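Putative acyl-CoA thioester hydrolase YbhC (PDB 3GRH) is a putative thioesterase of the bacterial outer membrane that has the pectinesterase fold but neither binds pectin nor shows pectinesterase activity. Local coordinates at residues T209-L214 with N241-Q246; A225-T230 with Q246-V251. One frame throughout, in Å; residues are numbered along the deposited sequence.

Contact 1: residues T209-L214 with N241-Q246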
loop_
_atom_site.group_PDB
_atom_site.type_symbol
_atom_site.label_atom_id
_atom_site.label_comp_id
_atom_site.label_asym_id
_atom_site.label_seq_id
_atom_site.Cartn_x
_atom_site.Cartn_y
_atom_site.Cartn_z
ATOM N N THR A 209 -14.071 2.216 3.150
ATOM C CA THR A 209 -13.652 0.932 2.580
ATOM C C THR A 209 -13.460 1.140 1.120
ATOM O O THR A 209 -14.299 1.699 0.458
ATOM C CB THR A 209 -14.687 -0.193 2.805
ATOM O OG1 THR A 209 -14.768 -0.360 4.237
ATOM C CG2 THR A 209 -14.237 -1.513 2.179
ATOM N N ILE A 210 -12.341 0.628 0.624
ATOM C CA ILE A 210 -12.052 0.662 -0.840
ATOM C C ILE A 210 -11.785 -0.775 -1.281
ATOM O O ILE A 210 -11.011 -1.460 -0.664
ATOM C CB ILE A 210 -10.877 1.496 -1.192
ATOM C CG1 ILE A 210 -11.122 2.980 -0.856
ATOM C CG2 ILE A 210 -10.592 1.322 -2.686
ATOM C CD1 ILE A 210 -9.853 3.837 -0.712
ATOM N N GLU A 211 -12.530 -1.250 -2.286
ATOM C CA GLU A 211 -12.499 -2.684 -2.656
ATOM C C GLU A 211 -12.430 -2.754 -4.187
ATOM O O GLU A 211 -13.195 -2.109 -4.878
ATOM C CB GLU A 211 -13.734 -3.405 -2.114
ATOM C CG GLU A 211 -13.783 -4.873 -2.402
ATOM C CD GLU A 211 -14.807 -5.651 -1.617
ATOM O OE1 GLU A 211 -14.807 -5.504 -0.365
ATOM O OE2 GLU A 211 -15.544 -6.449 -2.238
ATOM N N ASN A 212 -11.525 -3.575 -4.681
ATOM C CA ASN A 212 -11.630 -4.088 -6.056
ATOM C C ASN A 212 -12.424 -5.381 -5.981
ATOM O O ASN A 212 -11.970 -6.341 -5.391
ATOM C CB ASN A 212 -10.286 -4.220 -6.745
ATOM C CG ASN A 212 -10.413 -4.434 -8.198
ATOM O OD1 ASN A 212 -11.253 -5.244 -8.595
ATOM N ND2 ASN A 212 -9.534 -3.826 -9.019
ATOM N N THR A 213 -13.632 -5.275 -6.482
ATOM C CA THR A 213 -14.670 -6.279 -6.225
ATOM C C THR A 213 -14.513 -7.451 -7.215
ATOM O O THR A 213 -15.363 -8.383 -7.225
ATOM C CB THR A 213 -16.039 -5.646 -6.312
ATOM O OG1 THR A 213 -16.209 -4.975 -7.571
ATOM C CG2 THR A 213 -16.237 -4.565 -5.260
ATOM N N LEU A 214 -13.440 -7.523 -7.978
ATOM C CA LEU A 214 -13.187 -8.727 -8.814
ATOM C C LEU A 214 -13.200 -10.015 -7.965
ATOM O O LEU A 214 -13.868 -11.022 -8.309
ATOM C CB LEU A 214 -11.871 -8.583 -9.546
ATOM C CG LEU A 214 -11.534 -9.537 -10.662
ATOM C CD1 LEU A 214 -12.387 -9.193 -11.921
ATOM C CD2 LEU A 214 -10.039 -9.502 -10.987
ATOM N N ASN A 241 -10.390 0.294 5.370
ATOM C CA ASN A 241 -10.295 -1.105 4.947
ATOM C C ASN A 241 -9.969 -1.095 3.471
ATOM O O ASN A 241 -10.664 -0.431 2.706
ATOM C CB ASN A 241 -11.642 -1.851 5.080
ATOM C CG ASN A 241 -12.113 -1.987 6.491
ATOM O OD1 ASN A 241 -11.357 -2.079 7.424
ATOM N ND2 ASN A 241 -13.427 -1.869 6.670
ATOM N N ILE A 242 -8.919 -1.797 3.091
ATOM C CA ILE A 242 -8.518 -1.953 1.689
ATOM C C ILE A 242 -8.595 -3.405 1.318
ATOM O O ILE A 242 -7.873 -4.215 1.900
ATOM C CB ILE A 242 -7.076 -1.403 1.449
ATOM C CG1 ILE A 242 -6.861 -0.044 2.095
ATOM C CG2 ILE A 242 -6.926 -1.324 -0.037
ATOM C CD1 ILE A 242 -5.377 0.355 2.081
ATOM N N LEU A 243 -9.559 -3.733 0.446
ATOM C CA LEU A 243 -9.978 -5.106 0.231
ATOM C C LEU A 243 -9.730 -5.513 -1.191
ATOM O O LEU A 243 -10.157 -4.852 -2.153
ATOM C CB LEU A 243 -11.455 -5.308 0.574
ATOM C CG LEU A 243 -11.806 -4.924 1.985
ATOM C CD1 LEU A 243 -13.283 -5.109 2.221
ATOM C CD2 LEU A 243 -11.028 -5.610 3.045
ATOM N N GLY A 244 -9.016 -6.631 -1.354
ATOM C CA GLY A 244 -8.765 -7.193 -2.652
ATOM C C GLY A 244 -8.285 -8.617 -2.561
ATOM O O GLY A 244 -8.576 -9.317 -1.579
ATOM N N ARG A 245 -7.594 -9.002 -3.630
ATOM C CA ARG A 245 -6.996 -10.348 -3.744
ATOM C C ARG A 245 -5.575 -10.115 -4.223
ATOM O O ARG A 245 -4.703 -9.889 -3.405
ATOM C CB ARG A 245 -7.767 -11.261 -4.605
ATOM C CG ARG A 245 -9.140 -11.565 -4.109
ATOM C CD ARG A 245 -9.174 -12.410 -2.942
ATOM N NE ARG A 245 -10.581 -12.656 -2.549
ATOM C CZ ARG A 245 -11.208 -12.050 -1.541
ATOM N NH1 ARG A 245 -10.617 -11.150 -0.780
ATOM N NH2 ARG A 245 -12.483 -12.403 -1.236
ATOM N N GLN A 246 -5.341 -10.017 -5.536
ATOM C CA GLN A 246 -3.967 -9.746 -6.028
ATOM C C GLN A 246 -3.719 -8.276 -6.217
ATOM O O GLN A 246 -4.460 -7.610 -6.863
ATOM C CB GLN A 246 -3.706 -10.520 -7.329
ATOM C CG GLN A 246 -2.328 -10.508 -7.795
ATOM C CD GLN A 246 -2.127 -11.121 -9.121
ATOM O OE1 GLN A 246 -2.752 -12.114 -9.420
ATOM N NE2 GLN A 246 -1.284 -10.485 -9.979
#

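Contact 2: residues A225-T230 with Q246-V251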
loop_
_atom_site.group_PDB
_atom_site.type_symbol
_atom_site.label_atom_id
_atom_site.label_comp_id
_atom_site.label_asym_id
_atom_site.label_seq_id
_atom_site.Cartn_x
_atom_site.Cartn_y
_atom_site.Cartn_z
ATOM N N ALA A 225 -5.640 -6.685 -9.559
ATOM C CA ALA A 225 -6.824 -5.940 -9.391
ATOM C C ALA A 225 -6.673 -5.015 -8.167
ATOM O O ALA A 225 -7.147 -5.312 -7.039
ATOM C CB ALA A 225 -7.960 -6.890 -9.238
ATOM N N VAL A 226 -6.097 -3.862 -8.450
ATOM C CA VAL A 226 -5.769 -2.928 -7.395
ATOM C C VAL A 226 -7.007 -2.281 -6.836
ATOM O O VAL A 226 -7.890 -1.838 -7.582
ATOM C CB VAL A 226 -4.770 -1.849 -7.943
ATOM C CG1 VAL A 226 -4.470 -0.824 -6.849
ATOM C CG2 VAL A 226 -3.504 -2.487 -8.491
ATOM N N ALA A 227 -7.070 -2.201 -5.506
ATOM C CA ALA A 227 -8.098 -1.477 -4.805
ATOM C C ALA A 227 -7.692 -0.014 -4.715
ATOM O O ALA A 227 -8.369 0.826 -5.182
ATOM C CB ALA A 227 -8.330 -2.051 -3.451
ATOM N N LEU A 228 -6.556 0.264 -4.079
ATOM C CA LEU A 228 -6.082 1.651 -3.828
ATOM C C LEU A 228 -4.694 1.744 -4.413
ATOM O O LEU A 228 -3.829 1.024 -4.021
ATOM C CB LEU A 228 -6.010 1.907 -2.356
ATOM C CG LEU A 228 -5.493 3.276 -1.980
ATOM C CD1 LEU A 228 -6.156 4.469 -2.615
ATOM C CD2 LEU A 228 -5.635 3.349 -0.435
ATOM N N ARG A 229 -4.482 2.740 -5.265
ATOM C CA ARG A 229 -3.168 3.141 -5.737
ATOM C C ARG A 229 -2.891 4.545 -5.299
ATOM O O ARG A 229 -3.750 5.427 -5.467
ATOM C CB ARG A 229 -3.135 3.093 -7.208
ATOM C CG ARG A 229 -1.902 3.655 -7.815
ATOM C CD ARG A 229 -1.737 3.476 -9.263
ATOM N NE ARG A 229 -0.635 4.280 -9.807
ATOM C CZ ARG A 229 -0.440 4.435 -11.109
ATOM N NH1 ARG A 229 -1.202 3.802 -11.998
ATOM N NH2 ARG A 229 0.492 5.257 -11.508
ATOM N N THR A 230 -1.731 4.773 -4.707
ATOM C CA THR A 230 -1.381 6.126 -4.297
ATOM C C THR A 230 0.018 6.448 -4.796
ATOM O O THR A 230 0.921 5.659 -4.652
ATOM C CB THR A 230 -1.612 6.408 -2.809
ATOM O OG1 THR A 230 -1.167 7.731 -2.482
ATOM C CG2 THR A 230 -0.870 5.451 -1.937
ATOM N N GLN A 246 -5.341 -10.017 -5.536
ATOM C CA GLN A 246 -3.967 -9.746 -6.028
ATOM C C GLN A 246 -3.719 -8.276 -6.217
ATOM O O GLN A 246 -4.460 -7.610 -6.863
ATOM C CB GLN A 246 -3.706 -10.520 -7.329
ATOM C CG GLN A 246 -2.328 -10.508 -7.795
ATOM C CD GLN A 246 -2.127 -11.121 -9.121
ATOM O OE1 GLN A 246 -2.752 -12.114 -9.420
ATOM N NE2 GLN A 246 -1.284 -10.485 -9.979
ATOM N N ASN A 247 -2.661 -7.777 -5.590
ATOM C CA ASN A 247 -2.194 -6.392 -5.684
ATOM C C ASN A 247 -3.216 -5.408 -5.094
ATOM O O ASN A 247 -3.377 -4.290 -5.627
ATOM C CB ASN A 247 -1.907 -5.994 -7.128
ATOM C CG ASN A 247 -0.788 -6.769 -7.767
ATOM O OD1 ASN A 247 -1.023 -7.468 -8.779
ATOM N ND2 ASN A 247 0.423 -6.667 -7.220
ATOM N N THR A 248 -3.778 -5.692 -3.913
ATOM C CA THR A 248 -4.708 -4.835 -3.271
ATOM C C THR A 248 -4.325 -3.358 -3.093
ATOM O O THR A 248 -5.106 -2.489 -3.455
ATOM C CB THR A 248 -5.000 -5.448 -1.912
ATOM O OG1 THR A 248 -5.522 -6.773 -2.099
ATOM C CG2 THR A 248 -5.995 -4.622 -1.192
ATOM N N PHE A 249 -3.135 -3.119 -2.571
ATOM C CA PHE A 249 -2.640 -1.783 -2.295
ATOM C C PHE A 249 -1.346 -1.612 -3.093
ATOM O O PHE A 249 -0.446 -2.415 -2.940
ATOM C CB PHE A 249 -2.441 -1.661 -0.802
ATOM C CG PHE A 249 -1.951 -0.292 -0.364
ATOM C CD1 PHE A 249 -2.466 0.900 -0.908
ATOM C CD2 PHE A 249 -1.028 -0.181 0.622
ATOM C CE1 PHE A 249 -2.037 2.133 -0.437
ATOM C CE2 PHE A 249 -0.584 1.065 1.060
ATOM C CZ PHE A 249 -1.085 2.183 0.554
ATOM N N PHE A 250 -1.266 -0.560 -3.933
ATOM C CA PHE A 250 -0.129 -0.352 -4.812
ATOM C C PHE A 250 0.362 1.063 -4.595
ATOM O O PHE A 250 -0.414 2.006 -4.694
ATOM C CB PHE A 250 -0.546 -0.525 -6.259
ATOM C CG PHE A 250 0.555 -1.056 -7.129
ATOM C CD1 PHE A 250 0.498 -2.337 -7.592
ATOM C CD2 PHE A 250 1.718 -0.351 -7.318
ATOM C CE1 PHE A 250 1.545 -2.885 -8.347
ATOM C CE2 PHE A 250 2.776 -0.861 -8.064
ATOM C CZ PHE A 250 2.692 -2.118 -8.590
ATOM N N VAL A 251 1.622 1.224 -4.225
ATOM C CA VAL A 251 2.166 2.548 -4.208
ATOM C C VAL A 251 3.131 2.708 -5.353
ATOM O O VAL A 251 3.784 1.775 -5.759
ATOM C CB VAL A 251 2.868 2.846 -2.961
ATOM C CG1 VAL A 251 1.800 2.888 -1.806
ATOM C CG2 VAL A 251 3.862 1.797 -2.584
HETATM O O HOH W 1 -7.384 -7.521 -5.931
#

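Contact 1: residues T209-L214 with N241-Q246
Thr209 and Asn241, paired across two parallel strands, meet through their polar groups: Asn241 ND2 donates to Thr209 OG1 at 3.2 Å, the hydroxyl lying 22° out of the asparagine's amide plane and the N-H...O angle bent to 143°. With CG2 anti to the backbone N (chi1 -63° for OG1), the threonine's methyl lies 3.7 Å from Leu243 CD1. Glu211 meets the same leucine, its extended chain laying CG 3.8 Å from Leu243 CB and bringing OE1 against the methyl CD1. Without the hydroxyl and methyl, as with an alanine here, the Asn241 amide would probably lose the Thr209 acceptor and a gap would open beside Leu243 CD1. Behind these side chains runs a regular backbone ladder: Ile210 N to Asn241 O and Leu243 N to Ile210 O, both 2.9 Å, then Asn212 N to Leu243 O at 3.1 Å. Further out, Thr209 OG1 also bonds to Pro139 O, while Asn241 and Leu243 touch Tyr274. The ladder ends where Asn212 OD1 accepts from Leu214 N in an Asx turn, while its ND2 reaches Val226 O. Two nearly parallel strands, joined in register with Ile210 beside Ile242, are successive coils of the right-handed parallel beta-helix found in the pectinesterase family.

Contact 2: residues A225-T230 with Q246-V251
Leu228 and Phe249 lie side by side and point the same way, the leucine's CD2 meeting the phenylalanine's CE1 at 3.8 Å. With CG anti to the backbone N (chi1 -179°), Phe249 carries its ring back toward the neighbouring strand, where Leu228 O stands at the ring edge, 3.4 Å from CD1. Thr230 approaches the same ring obliquely with CG2, and that methyl also sits alongside Val251 CG1 at 3.7 Å. Ile237 of strand 235-238 continues this face, touching both Leu228 and Phe249. On the face that carries Phe250 and Arg229, Val226 from the preceding loop sets CG1 4.0 Å from Phe250 CB. The extended chain of Arg229 runs past Phe250 O and ends on Asp231 and Asn258. Between the faces, Phe250 N bonds to Leu228 O at 3.0 Å and Thr230 N to Phe250 O at 3.1 Å. Thr248 O accepts twice, from Ala227 N and, more straightly, from Leu228 N. At the loop end of these successive beta-helix coils, Ala225 N reaches Gln246 O at 3.1 Å, and Asn247, whose ND2 bonds Ser283 OG, stands near Asp280, the predicted nucleophile. Buried carbonyls are therefore paid for by backbone amides; Leu228, Phe249 and the methyls of Thr230 and Val251 pack on one face, while Arg229 shares the other with Phe250 and its charge is met by Asp231.

In the fold
Contacts 1 and 2 illustrate how a beta-helix repeats: the chain runs through 209-214, 225-230, 241-246 and 246-251 in turn, so each contact joins one coil to the next. Their centres are about 8 Å apart and Gln246 belongs to both. Asn212 ND2 probably bonds to Val226 O at 3.0 Å, tying the end of one strand to the loop entering another, while Ile210 CG2 packs 3.4 Å from Ala227 O. The predicted nucleophile Asp280 lies nearer contact 2: its side chain is about 4 Å from that of Asn247, against about 11 Å from Gly244. Gln246 is about 6 Å, side chain to side chain, from Arg340, a substrate-binding residue by similarity.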